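Long-range contacts in shikimate dehydrogenase-like protein HI_0607 (Haemophilus influenzae, PDB 1NPY), which catalyses the NADP(+)-dependent oxidation of shikimate to 3-dehydroshikimate in vitro, though too slowly for shikimate to be assured as its biological substrate: residues C9-G14 with Y37-T42; H24-D29 with A261-F266; F73-H78 with N94-A99; N119-V124 with F143-I148; I185-G190 with D211-P216. All blocks are in the same frame, centred on the assembly; numbering follows the deposited sequence.

Contact 1 of 5, residues C9-G14 with Y37-T42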
# COMPACT_ATOMS: atom_id res chain seq x y z
N CYS A 9 -12.68 -13.76 7.37
CA CYS A 9 -11.62 -13.15 6.59
C CYS A 9 -10.48 -12.91 7.58
O CYS A 9 -10.69 -12.90 8.81
CB CYS A 9 -12.03 -11.83 5.94
SG CYS A 9 -13.21 -12.12 4.60
N MET A 10 -9.28 -12.81 7.02
CA MET A 10 -8.10 -12.88 7.88
C MET A 10 -6.86 -12.24 7.27
O MET A 10 -6.89 -11.74 6.14
CB MET A 10 -7.81 -14.35 8.16
CG MET A 10 -7.41 -15.21 6.97
SD MET A 10 -6.99 -16.88 7.46
CE MET A 10 -5.27 -16.62 7.86
N SER A 11 -5.78 -12.23 8.05
CA SER A 11 -4.50 -11.81 7.51
C SER A 11 -3.42 -12.79 8.02
O SER A 11 -3.61 -13.47 9.03
CB SER A 11 -4.13 -10.40 7.92
OG SER A 11 -3.91 -10.26 9.31
N LEU A 12 -2.32 -12.84 7.28
CA LEU A 12 -1.14 -13.61 7.66
C LEU A 12 0.07 -12.70 7.59
O LEU A 12 0.32 -12.10 6.55
CB LEU A 12 -0.92 -14.79 6.70
CG LEU A 12 -1.81 -16.01 6.87
CD1 LEU A 12 -1.62 -16.89 5.65
CD2 LEU A 12 -1.50 -16.82 8.15
N SER A 13 0.84 -12.62 8.67
CA SER A 13 2.04 -11.79 8.72
C SER A 13 2.98 -12.38 9.76
O SER A 13 2.54 -13.06 10.68
CB SER A 13 1.81 -10.37 9.26
OG SER A 13 0.47 -9.97 9.22
N GLY A 14 4.25 -12.03 9.64
CA GLY A 14 5.24 -12.46 10.61
C GLY A 14 5.06 -11.72 11.93
O GLY A 14 5.38 -12.27 13.00
N TYR A 37 -13.29 -10.96 11.19
CA TYR A 37 -11.92 -10.84 10.73
C TYR A 37 -10.97 -11.13 11.89
O TYR A 37 -11.22 -10.69 13.02
CB TYR A 37 -11.64 -9.41 10.27
CG TYR A 37 -10.38 -9.22 9.45
CD1 TYR A 37 -10.45 -9.15 8.05
CD2 TYR A 37 -9.11 -9.09 10.02
CE1 TYR A 37 -9.34 -8.94 7.27
CE2 TYR A 37 -7.99 -8.86 9.24
CZ TYR A 37 -8.11 -8.76 7.86
OH TYR A 37 -7.04 -8.52 7.04
N LYS A 38 -9.90 -11.87 11.62
CA LYS A 38 -8.82 -12.00 12.60
C LYS A 38 -7.45 -12.11 11.95
O LYS A 38 -7.30 -12.75 10.91
CB LYS A 38 -9.05 -13.23 13.49
CG LYS A 38 -8.25 -13.17 14.78
CD LYS A 38 -8.38 -14.45 15.58
CE LYS A 38 -7.16 -15.33 15.41
NZ LYS A 38 -5.92 -14.76 16.02
N ALA A 39 -6.45 -11.47 12.55
CA ALA A 39 -5.06 -11.67 12.16
C ALA A 39 -4.50 -12.97 12.72
O ALA A 39 -4.71 -13.34 13.88
CB ALA A 39 -4.23 -10.48 12.64
N PHE A 40 -3.71 -13.61 11.88
CA PHE A 40 -3.02 -14.85 12.22
C PHE A 40 -1.55 -14.73 11.86
O PHE A 40 -1.11 -13.81 11.17
CB PHE A 40 -3.61 -16.04 11.47
CG PHE A 40 -5.01 -16.43 11.84
CD1 PHE A 40 -5.27 -17.56 12.60
CD2 PHE A 40 -6.10 -15.77 11.31
CE1 PHE A 40 -6.56 -17.97 12.89
CE2 PHE A 40 -7.40 -16.18 11.58
CZ PHE A 40 -7.63 -17.29 12.37
N THR A 41 -0.73 -15.65 12.36
CA THR A 41 0.64 -15.80 11.91
C THR A 41 0.87 -17.28 11.62
O THR A 41 0.01 -18.13 11.85
CB THR A 41 1.66 -15.28 12.93
OG1 THR A 41 2.98 -15.22 12.35
CG2 THR A 41 1.70 -16.23 14.12
N THR A 42 2.02 -17.56 11.02
CA THR A 42 2.40 -18.91 10.66
C THR A 42 3.89 -18.96 10.42
O THR A 42 4.53 -17.93 10.19
CB THR A 42 1.65 -19.36 9.36
OG1 THR A 42 1.92 -20.73 9.04
CG2 THR A 42 2.13 -18.58 8.14
O HOH W 1 -1.57 -11.11 10.44
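Cys-9 O receives the N-H of Lys-38, one of the backbone hydrogen bonds that join the parallel strands 7-12 and 35-40, whose short axes run 4.6 Å apart. Cys-9 and Tyr-37 point to one face of the sheet, where Cys-9 CB lies 3.8 Å from Tyr-37 CD1. The Tyr-37 ring, with CG anti to the backbone N (chi1 -165°), leans over the neighbouring strand and has Met-10 CA above the centre of one face.

Met-10 points to the other face of the sheet. Its CG sits between the backbone N and the carbonyl carbon (chi1 65°), and its side chain meets Phe-40 at about a right angle: a Met-aromatic contact with SD 4.7 Å from the Phe-40 ring centroid, oblique to the ring, and CE 3.6 Å from Phe-40 CD2. Ser-11 is held through both backbone atoms, N to Lys-38 O and O from Phe-40 N, the latter at 2.9 Å. Leu-12 CD2 reaches both Phe-40 CB and Thr-42 CG2. Beyond the strand, Ser-13 N gives a weak bond to Phe-40 O, and Thr-41 OG1 donates to Ser-13 O at 2.8 Å.

Water 1 links Ser-11 OG, Ser-13 OG and Phe-40 O, donating to the last at 2.8 Å. The beta-alpha-beta pairing thus passes from backbone bonding to hydroxyl and water bonding at its C-terminal end, where Ser-13 lies about 8 Å, side chain to side chain, from Lys-67, the inferred catalytic acid/base.

Contact 2 of 5, residues H24-D29 with A261-F266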
# COMPACT_ATOMS: atom_id res chain seq x y z
N HIS A 24 -11.86 -3.98 9.90
CA HIS A 24 -12.83 -4.81 9.18
C HIS A 24 -14.05 -5.21 10.03
O HIS A 24 -15.20 -5.18 9.58
CB HIS A 24 -12.15 -6.05 8.59
CG HIS A 24 -11.26 -5.77 7.42
ND1 HIS A 24 -9.92 -5.47 7.54
CD2 HIS A 24 -11.50 -5.86 6.09
CE1 HIS A 24 -9.40 -5.30 6.34
NE2 HIS A 24 -10.33 -5.55 5.44
N ASN A 25 -13.82 -5.59 11.28
CA ASN A 25 -14.90 -5.97 12.16
C ASN A 25 -15.87 -4.82 12.44
O ASN A 25 -17.09 -5.01 12.44
CB ASN A 25 -14.41 -6.60 13.47
CG ASN A 25 -13.87 -8.02 13.28
OD1 ASN A 25 -12.72 -8.31 13.65
ND2 ASN A 25 -14.66 -8.90 12.68
N TYR A 26 -15.34 -3.61 12.58
CA TYR A 26 -16.22 -2.45 12.69
C TYR A 26 -17.15 -2.30 11.49
O TYR A 26 -18.36 -2.08 11.65
CB TYR A 26 -15.36 -1.20 12.85
CG TYR A 26 -16.14 0.08 13.05
CD1 TYR A 26 -16.58 0.49 14.31
CD2 TYR A 26 -16.42 0.90 11.97
CE1 TYR A 26 -17.29 1.69 14.49
CE2 TYR A 26 -17.11 2.10 12.13
CZ TYR A 26 -17.54 2.48 13.39
OH TYR A 26 -18.22 3.68 13.52
N LEU A 27 -16.56 -2.41 10.30
CA LEU A 27 -17.37 -2.29 9.09
C LEU A 27 -18.35 -3.44 8.92
O LEU A 27 -19.47 -3.19 8.46
CB LEU A 27 -16.48 -2.14 7.86
CG LEU A 27 -15.70 -0.82 7.78
CD1 LEU A 27 -14.57 -0.86 6.77
CD2 LEU A 27 -16.65 0.34 7.54
N TYR A 28 -18.00 -4.68 9.25
CA TYR A 28 -19.00 -5.75 9.18
C TYR A 28 -20.22 -5.45 10.03
O TYR A 28 -21.35 -5.64 9.61
CB TYR A 28 -18.47 -7.12 9.62
CG TYR A 28 -17.26 -7.60 8.87
CD1 TYR A 28 -17.12 -7.45 7.50
CD2 TYR A 28 -16.27 -8.30 9.54
CE1 TYR A 28 -15.99 -7.93 6.84
CE2 TYR A 28 -15.17 -8.83 8.87
CZ TYR A 28 -15.01 -8.62 7.53
OH TYR A 28 -13.91 -9.09 6.84
N ASP A 29 -19.97 -4.94 11.23
CA ASP A 29 -21.05 -4.58 12.12
C ASP A 29 -21.94 -3.50 11.50
O ASP A 29 -23.17 -3.65 11.49
CB ASP A 29 -20.46 -4.19 13.46
CG ASP A 29 -21.55 -3.75 14.42
OD1 ASP A 29 -22.34 -4.64 14.79
OD2 ASP A 29 -21.67 -2.57 14.77
N ALA A 261 -14.23 6.65 7.11
CA ALA A 261 -13.56 7.60 8.00
C ALA A 261 -13.80 7.21 9.46
O ALA A 261 -12.88 7.29 10.27
CB ALA A 261 -13.97 9.03 7.71
N GLU A 262 -15.01 6.78 9.82
CA GLU A 262 -15.25 6.32 11.19
C GLU A 262 -14.45 5.08 11.54
O GLU A 262 -13.89 4.97 12.63
CB GLU A 262 -16.74 6.06 11.41
CG GLU A 262 -17.57 7.31 11.31
CD GLU A 262 -19.03 7.02 11.57
OE1 GLU A 262 -19.46 7.15 12.73
OE2 GLU A 262 -19.71 6.59 10.61
N ALA A 263 -14.38 4.14 10.61
CA ALA A 263 -13.60 2.92 10.80
C ALA A 263 -12.11 3.20 10.96
O ALA A 263 -11.47 2.62 11.84
CB ALA A 263 -13.85 1.95 9.64
N ALA A 264 -11.58 4.12 10.17
CA ALA A 264 -10.17 4.49 10.18
C ALA A 264 -9.85 5.14 11.52
O ALA A 264 -8.81 4.81 12.11
CB ALA A 264 -9.87 5.43 9.02
N ALA A 265 -10.77 5.97 12.01
CA ALA A 265 -10.60 6.65 13.30
C ALA A 265 -10.67 5.65 14.46
O ALA A 265 -9.93 5.77 15.45
CB ALA A 265 -11.64 7.75 13.47
N PHE A 266 -11.52 4.64 14.29
CA PHE A 266 -11.72 3.59 15.28
C PHE A 266 -10.47 2.73 15.42
O PHE A 266 -10.14 2.34 16.54
CB PHE A 266 -12.91 2.74 14.88
CG PHE A 266 -13.32 1.70 15.89
CD1 PHE A 266 -13.83 2.08 17.12
CD2 PHE A 266 -13.31 0.36 15.55
CE1 PHE A 266 -14.27 1.12 18.02
CE2 PHE A 266 -13.75 -0.59 16.45
CZ PHE A 266 -14.21 -0.21 17.68
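Tyr-26 reaches across to helix 257-268, and its ring rests against Ala-263 and Phe-266, which both lie on one side of its plane. This is a helix-helix packing contact: the short axes approach to 9.3 Å with N-to-C directions 142° apart, which sets the C-terminal helix 257-268 against helix 19-31. The CG of Tyr-26 is anti to the backbone N, which sets the ring out toward helix 257-268.

The two rings meet obliquely, their planes 35° apart and their centroids separated by 4.7 Å. Tyr-26 CD1 stands over one face of the Phe-266 ring, displaced toward its rim, and Phe-266 CB in turn lies over a face of Tyr-26. The other ortho carbon, Tyr-26 CD2, approaches Ala-263 CB to 3.6 Å. That methyl also receives Leu-27, which carries the apolar contact on toward Phe-247 of helix 235-251.

No hydrogen bond crosses between the segments, and van der Waals contact carries the interface. At the far end of the tyrosine, the planes of its ring and the Glu-262 carboxylate are 78° apart, while Tyr-26 OH rests 3.5 Å from Glu-262 CB.

Contact 3 of 5, residues F73-H78 with N94-A99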
# COMPACT_ATOMS: atom_id res chain seq x y z
N PHE A 73 1.18 -21.15 -4.31
CA PHE A 73 0.04 -21.89 -3.77
C PHE A 73 -1.31 -21.33 -4.20
O PHE A 73 -2.35 -21.80 -3.75
CB PHE A 73 0.20 -21.97 -2.24
CG PHE A 73 1.51 -22.58 -1.85
CD1 PHE A 73 1.79 -23.88 -2.25
CD2 PHE A 73 2.50 -21.81 -1.28
CE1 PHE A 73 3.04 -24.42 -2.02
CE2 PHE A 73 3.73 -22.36 -1.01
CZ PHE A 73 3.99 -23.66 -1.40
N LEU A 74 -1.29 -20.28 -5.01
CA LEU A 74 -2.50 -19.61 -5.45
C LEU A 74 -2.86 -20.06 -6.86
O LEU A 74 -2.03 -20.54 -7.64
CB LEU A 74 -2.33 -18.09 -5.43
CG LEU A 74 -1.76 -17.62 -4.08
CD1 LEU A 74 -1.53 -16.14 -4.13
CD2 LEU A 74 -2.69 -18.01 -2.97
N ASP A 75 -4.13 -19.88 -7.18
CA ASP A 75 -4.66 -20.36 -8.45
C ASP A 75 -4.59 -19.36 -9.61
O ASP A 75 -4.47 -19.76 -10.77
CB ASP A 75 -6.07 -20.90 -8.25
CG ASP A 75 -6.10 -22.05 -7.28
OD1 ASP A 75 -5.45 -23.07 -7.58
OD2 ASP A 75 -6.70 -22.00 -6.19
N GLU A 76 -4.70 -18.07 -9.32
CA GLU A 76 -4.76 -17.07 -10.38
C GLU A 76 -4.26 -15.73 -9.87
O GLU A 76 -4.82 -15.18 -8.93
CB GLU A 76 -6.21 -16.93 -10.80
CG GLU A 76 -6.46 -16.06 -12.01
CD GLU A 76 -7.93 -16.05 -12.36
OE1 GLU A 76 -8.70 -15.31 -11.71
OE2 GLU A 76 -8.35 -16.82 -13.25
N ILE A 77 -3.18 -15.25 -10.48
CA ILE A 77 -2.56 -13.99 -10.06
C ILE A 77 -3.12 -12.92 -10.98
O ILE A 77 -2.90 -12.93 -12.20
CB ILE A 77 -1.03 -14.06 -10.19
CG1 ILE A 77 -0.45 -15.32 -9.53
CG2 ILE A 77 -0.38 -12.81 -9.60
CD1 ILE A 77 -0.53 -15.36 -8.05
N HIS A 78 -3.89 -12.01 -10.40
CA HIS A 78 -4.46 -10.89 -11.13
C HIS A 78 -3.46 -9.79 -11.45
O HIS A 78 -2.38 -9.74 -10.86
CB HIS A 78 -5.69 -10.40 -10.38
CG HIS A 78 -6.90 -11.20 -10.73
ND1 HIS A 78 -7.95 -10.68 -11.46
CD2 HIS A 78 -7.20 -12.51 -10.53
CE1 HIS A 78 -8.84 -11.62 -11.68
NE2 HIS A 78 -8.41 -12.74 -11.14
N ASN A 94 -14.96 -20.27 -4.03
CA ASN A 94 -15.26 -21.70 -4.02
C ASN A 94 -14.07 -22.63 -4.19
O ASN A 94 -14.10 -23.63 -4.92
CB ASN A 94 -16.28 -22.07 -5.08
CG ASN A 94 -17.51 -21.22 -5.00
OD1 ASN A 94 -18.31 -21.34 -4.07
ND2 ASN A 94 -17.66 -20.33 -5.97
N GLY A 95 -12.99 -22.29 -3.50
CA GLY A 95 -11.77 -23.06 -3.54
C GLY A 95 -10.73 -22.57 -4.53
O GLY A 95 -9.63 -23.12 -4.51
N PHE A 96 -11.03 -21.57 -5.36
CA PHE A 96 -10.15 -21.05 -6.39
C PHE A 96 -9.60 -19.74 -5.83
O PHE A 96 -10.37 -18.82 -5.60
CB PHE A 96 -10.92 -20.80 -7.70
CG PHE A 96 -10.07 -20.51 -8.89
CD1 PHE A 96 -9.42 -21.50 -9.60
CD2 PHE A 96 -9.94 -19.21 -9.32
CE1 PHE A 96 -8.65 -21.18 -10.71
CE2 PHE A 96 -9.21 -18.89 -10.42
CZ PHE A 96 -8.56 -19.88 -11.13
N LEU A 97 -8.31 -19.73 -5.49
CA LEU A 97 -7.70 -18.59 -4.84
C LEU A 97 -7.13 -17.59 -5.84
O LEU A 97 -6.12 -17.84 -6.50
CB LEU A 97 -6.57 -19.02 -3.90
CG LEU A 97 -6.91 -20.06 -2.83
CD1 LEU A 97 -5.80 -20.35 -1.83
CD2 LEU A 97 -8.15 -19.63 -2.06
N ARG A 98 -7.73 -16.41 -5.85
CA ARG A 98 -7.36 -15.32 -6.74
C ARG A 98 -6.57 -14.29 -5.92
O ARG A 98 -6.88 -14.03 -4.75
CB ARG A 98 -8.58 -14.65 -7.37
CG ARG A 98 -9.50 -15.56 -8.17
CD ARG A 98 -10.55 -14.79 -8.97
NE ARG A 98 -11.13 -15.58 -10.06
CZ ARG A 98 -12.26 -16.28 -10.00
NH1 ARG A 98 -12.97 -16.32 -8.89
NH2 ARG A 98 -12.71 -16.94 -11.07
N ALA A 99 -5.49 -13.82 -6.52
CA ALA A 99 -4.48 -12.99 -5.85
C ALA A 99 -4.48 -11.60 -6.45
O ALA A 99 -4.42 -11.48 -7.67
CB ALA A 99 -3.10 -13.60 -6.03
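Phe-96 has Asp-75 CB over one face, a CH-pi contact 3.8 Å from the ring centroid and 19° off its normal, while Glu-76 CD lies in plane at its edge. The Arg-98 guanidinium has Phe-96 CD2 above its centre on one face and Glu-76 OE1 at its edge. These groups sit where the short edge strand 76-77 joins strand 96-100 in parallel, at the margin of the mixed sheet of the substrate-binding domain.

Glu-76 and Arg-98 run side by side, pointing the same way, and form a salt bridge between OE1 and NE at 2.9 Å. His-78 NE2 donates to that same OE1 at 2.6 Å, a His-carboxylate hydrogen bond. The two donors arrive from opposite faces of the carboxylate plane, Arg-98 on the syn side and His-78 on the anti side, which should restrict its rotation. Arg-98 NH1 forms a second salt bridge, with Asp-93.

The Asp-75 carboxylate reaches across to the backbone of strand 96-100: Leu-97 N points at the anti lone pair of OD2 with an N-H...O angle of 175°. Arg-53 of helix 45-55 forms a salt bridge with this oxygen. Leu-97 O accepts from both Asp-75 N and Glu-76 N, and Glu-76 O takes Ala-99 N at 2.8 Å. On the apolar side, Leu-74 CD1 meets Ala-99 CB at 3.5 Å, and Ile-77 CD1 touches the same methyl at 3.7 Å.

Contact 4 of 5, residues N119-V124 with F143-I148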
# COMPACT_ATOMS: atom_id res chain seq x y z
N ASN A 119 2.17 14.27 -17.37
CA ASN A 119 3.29 14.97 -18.00
C ASN A 119 4.27 15.55 -17.00
O ASN A 119 5.33 16.07 -17.36
CB ASN A 119 2.74 16.08 -18.89
CG ASN A 119 1.96 15.53 -20.06
OD1 ASN A 119 2.43 14.59 -20.71
ND2 ASN A 119 0.77 16.06 -20.30
N ALA A 120 3.93 15.49 -15.72
CA ALA A 120 4.78 16.04 -14.67
C ALA A 120 5.98 15.13 -14.40
O ALA A 120 5.89 13.91 -14.53
CB ALA A 120 3.97 16.21 -13.41
N LYS A 121 7.07 15.74 -13.93
CA LYS A 121 8.29 15.04 -13.55
C LYS A 121 8.15 14.52 -12.12
O LYS A 121 7.75 15.27 -11.21
CB LYS A 121 9.49 15.97 -13.65
CG LYS A 121 9.93 16.29 -15.08
CD LYS A 121 10.85 17.50 -15.14
CE LYS A 121 12.12 17.26 -14.35
NZ LYS A 121 13.20 18.27 -14.58
N VAL A 122 8.38 13.22 -11.96
CA VAL A 122 8.27 12.54 -10.67
C VAL A 122 9.65 12.10 -10.18
O VAL A 122 10.46 11.62 -10.96
CB VAL A 122 7.40 11.27 -10.79
CG1 VAL A 122 7.20 10.60 -9.43
CG2 VAL A 122 6.05 11.65 -11.39
N ILE A 123 9.94 12.26 -8.88
CA ILE A 123 11.07 11.60 -8.24
C ILE A 123 10.57 10.76 -7.08
O ILE A 123 9.85 11.27 -6.22
CB ILE A 123 12.15 12.60 -7.78
CG1 ILE A 123 12.76 13.32 -8.98
CG2 ILE A 123 13.22 11.88 -6.95
CD1 ILE A 123 13.87 14.28 -8.54
N VAL A 124 10.90 9.48 -7.09
CA VAL A 124 10.65 8.55 -6.00
C VAL A 124 11.93 8.37 -5.18
O VAL A 124 12.96 7.97 -5.73
CB VAL A 124 10.17 7.18 -6.52
CG1 VAL A 124 10.00 6.21 -5.38
CG2 VAL A 124 8.85 7.29 -7.29
N PHE A 143 2.84 7.78 -16.83
CA PHE A 143 3.89 8.74 -16.51
C PHE A 143 5.17 8.22 -17.12
O PHE A 143 5.58 7.08 -16.86
CB PHE A 143 4.08 8.90 -14.99
CG PHE A 143 3.00 9.67 -14.31
CD1 PHE A 143 3.30 10.85 -13.65
CD2 PHE A 143 1.69 9.21 -14.27
CE1 PHE A 143 2.30 11.57 -13.02
CE2 PHE A 143 0.67 9.94 -13.67
CZ PHE A 143 0.99 11.11 -13.00
N GLU A 144 5.77 9.05 -17.96
CA GLU A 144 7.04 8.67 -18.58
C GLU A 144 8.22 9.37 -17.92
O GLU A 144 9.35 8.94 -18.12
CB GLU A 144 6.97 8.92 -20.09
CG GLU A 144 5.90 8.10 -20.81
CD GLU A 144 6.14 6.60 -20.82
OE1 GLU A 144 5.39 5.91 -21.54
OE2 GLU A 144 7.03 6.05 -20.12
N LYS A 145 8.00 10.39 -17.10
CA LYS A 145 9.13 11.16 -16.60
C LYS A 145 9.26 10.92 -15.10
O LYS A 145 8.68 11.65 -14.30
CB LYS A 145 8.96 12.64 -16.92
CG LYS A 145 9.02 12.82 -18.43
CD LYS A 145 9.36 14.21 -18.92
CE LYS A 145 8.97 14.34 -20.39
NZ LYS A 145 8.77 13.01 -21.07
N LEU A 146 9.99 9.86 -14.76
CA LEU A 146 10.17 9.45 -13.37
C LEU A 146 11.60 9.01 -13.12
O LEU A 146 12.22 8.33 -13.94
CB LEU A 146 9.16 8.36 -13.00
CG LEU A 146 9.08 7.91 -11.54
CD1 LEU A 146 7.67 7.41 -11.24
CD2 LEU A 146 10.09 6.85 -11.13
N LYS A 147 12.15 9.43 -11.99
CA LYS A 147 13.50 9.03 -11.62
C LYS A 147 13.42 8.40 -10.23
O LYS A 147 12.66 8.87 -9.38
CB LYS A 147 14.44 10.23 -11.63
CG LYS A 147 14.54 10.92 -12.97
CD LYS A 147 15.42 12.16 -12.91
CE LYS A 147 15.30 13.01 -14.15
NZ LYS A 147 15.99 14.33 -14.00
N ILE A 148 14.23 7.37 -10.01
CA ILE A 148 14.31 6.70 -8.72
C ILE A 148 15.60 7.18 -8.09
O ILE A 148 16.68 7.00 -8.66
CB ILE A 148 14.26 5.17 -8.88
CG1 ILE A 148 12.84 4.72 -9.25
CG2 ILE A 148 14.61 4.50 -7.55
CD1 ILE A 148 12.64 4.28 -10.66
O HOH W 2 5.65 11.71 -16.15
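Val-122 and Lys-147 carry the backbone hydrogen bonds of this contact. Val-122 N donates to Lys-145 O at 2.8 Å, Val-122 O accepts from Lys-147 N, and Lys-147 O accepts from Val-124 N at 3.0 Å. Val-122 and Lys-147 therefore each use N and O toward the other segment. CA-H...O contacts accompany these bonds, as from Leu-146 CA to Val-122 O at 3.3 Å.

A water extends the link before the strands pair: water 2 lies 2.7 Å from Ala-120 O, placed to donate to it, and accepts from Lys-145 N.

The short strand axes lie 4.7 Å apart and diverge by only 18°, as expected of adjacent parallel strands in a beta-alpha-beta unit. Strands 122-125 and 146-149 are joined by helix 131-140 in a Rossmann-type nucleotide-binding fold. Strand 122-125 leads into the glycine-rich residues from Gly-126 to Met-130, assigned to NADP(+) binding by similarity.

Apolar contacts gather on the face bearing Val-122, Val-124, Leu-146 and Ile-148. The two methyls of Val-122 split their work: CG1, anti to the backbone N (chi1 -176°), meets Leu-146 CD1 at 3.7 Å, whereas CG2 turns to Phe-143 CD1 at 3.6 Å. The valine and phenylalanine side chains cross at about a right angle. Leu-146 CD2 lies 4.1 Å from Val-124 CG2, and helix 131-140 covers this face through Phe-138, Val-134 and Val-135.

Contact 5 of 5, residues I185-G190 with D211-P216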
# COMPACT_ATOMS: atom_id res chain seq x y z
N ILE A 185 12.36 7.35 6.16
CA ILE A 185 12.56 8.71 6.66
C ILE A 185 11.20 9.24 7.12
O ILE A 185 10.23 9.17 6.37
CB ILE A 185 13.21 9.63 5.60
CG1 ILE A 185 14.67 9.26 5.32
CG2 ILE A 185 13.15 11.06 6.07
CD1 ILE A 185 15.24 9.87 4.07
N GLY A 186 11.16 9.86 8.30
CA GLY A 186 9.94 10.35 8.92
C GLY A 186 9.13 9.37 9.76
O GLY A 186 8.22 9.79 10.48
N MET A 187 9.48 8.09 9.76
CA MET A 187 8.70 7.09 10.49
C MET A 187 8.89 7.24 12.00
O MET A 187 10.02 7.30 12.48
CB MET A 187 9.13 5.68 10.08
CG MET A 187 8.69 5.23 8.73
SD MET A 187 9.19 3.51 8.43
CE MET A 187 7.98 2.62 9.43
N LYS A 188 7.77 7.31 12.71
CA LYS A 188 7.76 7.36 14.17
C LYS A 188 8.60 6.23 14.73
O LYS A 188 8.45 5.09 14.31
CB LYS A 188 6.34 7.23 14.71
CG LYS A 188 6.23 7.12 16.22
CD LYS A 188 4.86 7.56 16.70
CE LYS A 188 4.07 6.43 17.35
NZ LYS A 188 4.02 6.62 18.84
N GLY A 189 9.49 6.56 15.67
CA GLY A 189 10.30 5.54 16.32
C GLY A 189 11.58 5.19 15.57
O GLY A 189 12.48 4.55 16.13
N GLY A 190 11.66 5.55 14.30
CA GLY A 190 12.87 5.31 13.54
C GLY A 190 13.97 6.30 13.84
O GLY A 190 13.75 7.40 14.35
N ASP A 211 3.86 11.15 0.63
CA ASP A 211 4.69 10.43 1.59
C ASP A 211 3.91 9.16 1.91
O ASP A 211 2.82 9.21 2.49
CB ASP A 211 4.91 11.24 2.86
CG ASP A 211 6.08 10.75 3.69
OD1 ASP A 211 6.54 9.59 3.52
OD2 ASP A 211 6.60 11.50 4.55
N VAL A 212 4.54 8.03 1.64
CA VAL A 212 3.92 6.75 1.96
C VAL A 212 4.04 6.41 3.44
O VAL A 212 3.30 5.57 3.97
CB VAL A 212 4.47 5.64 1.04
CG1 VAL A 212 3.78 4.33 1.32
CG2 VAL A 212 4.23 6.00 -0.42
N VAL A 213 4.90 7.09 4.18
CA VAL A 213 4.93 6.92 5.64
C VAL A 213 3.58 7.35 6.22
O VAL A 213 3.06 8.41 5.88
CB VAL A 213 6.03 7.79 6.29
CG1 VAL A 213 5.86 7.75 7.79
CG2 VAL A 213 7.39 7.29 5.87
N ALA A 214 3.02 6.50 7.06
CA ALA A 214 1.67 6.70 7.59
C ALA A 214 1.62 7.14 9.05
O ALA A 214 0.62 7.74 9.44
CB ALA A 214 0.85 5.44 7.39
N MET A 215 2.68 6.91 9.81
CA MET A 215 2.74 7.29 11.22
C MET A 215 4.08 7.97 11.46
O MET A 215 5.13 7.33 11.33
CB MET A 215 2.61 6.05 12.11
CG MET A 215 2.73 6.33 13.60
SD MET A 215 1.39 7.36 14.27
CE MET A 215 0.25 6.04 14.71
N PRO A 216 4.07 9.26 11.78
CA PRO A 216 2.87 10.11 11.85
C PRO A 216 2.41 10.51 10.46
O PRO A 216 3.22 10.39 9.54
CB PRO A 216 3.41 11.36 12.56
CG PRO A 216 4.81 11.47 12.01
CD PRO A 216 5.30 10.04 11.99
O HOH W 3 9.04 11.45 5.53
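Two loops of the nucleotide-binding domain meet here, one following strand 178-181 and the other following strand 208-211, on the C-terminal side of its parallel sheet. The first contains Ser-184, an NADP(+)-binding residue by similarity, and, further on, a type II beta turn from Met-187 to Gly-190. The second starts with an Asx turn: Val-213 N donates to Asp-211 OD1 at 3.1 Å, approaching from above the carboxylate plane.

One direct hydrogen bond joins the loops. Lys-188 N, at the second position of the beta turn, donates to Met-215 O at 3.0 Å with a nearly straight N-H...O angle of 178°. With CG anti to the backbone N in both (chi1 174° and 177°), the Lys-188 and Met-215 side chains start out alike and lie alongside, pointing the same way, with Lys-188 CB 3.9 Å from Met-215 CG.

Val-213 fills the inner part of the contact. Its CG2 touches Ile-185 O and lies 3.8 Å from Met-187 CG, the two side chains crossing obliquely. Water 3 bridges the loops, donating to Ile-185 O and to Asp-211 OD2, the latter at 2.6 Å. Asn-181 and Thr-219 also bond the Asp-211 carboxylate, tying it to the strand before the first loop and to the approach to helix 220-227. Pro-216 follows a cis peptide bond, and its ring atom CD lies 3.3 Å from Gly-186 O.

Contacts 1 and 3 belong to the same mixed sheet: contact 1 pairs one outermost strand with its neighbour, contact 3 the other. The former is partly buried and combines backbone bonds with Met-aromatic packing, while the latter is a surface contact rich in charged groups. Contact 2 touches contact 1, since helix 19-31 connects the latter's strands, yet it is wholly without cross-segment hydrogen bonds. In the nucleotide-binding domain, contact 4 is buried strand pairing with a valine-leucine face, whereas contact 5 joins irregular loops by a single direct bond and a water. Those two have centres about 23 Å apart; contacts 1 and 4 lie on opposite sides of the chain's centre.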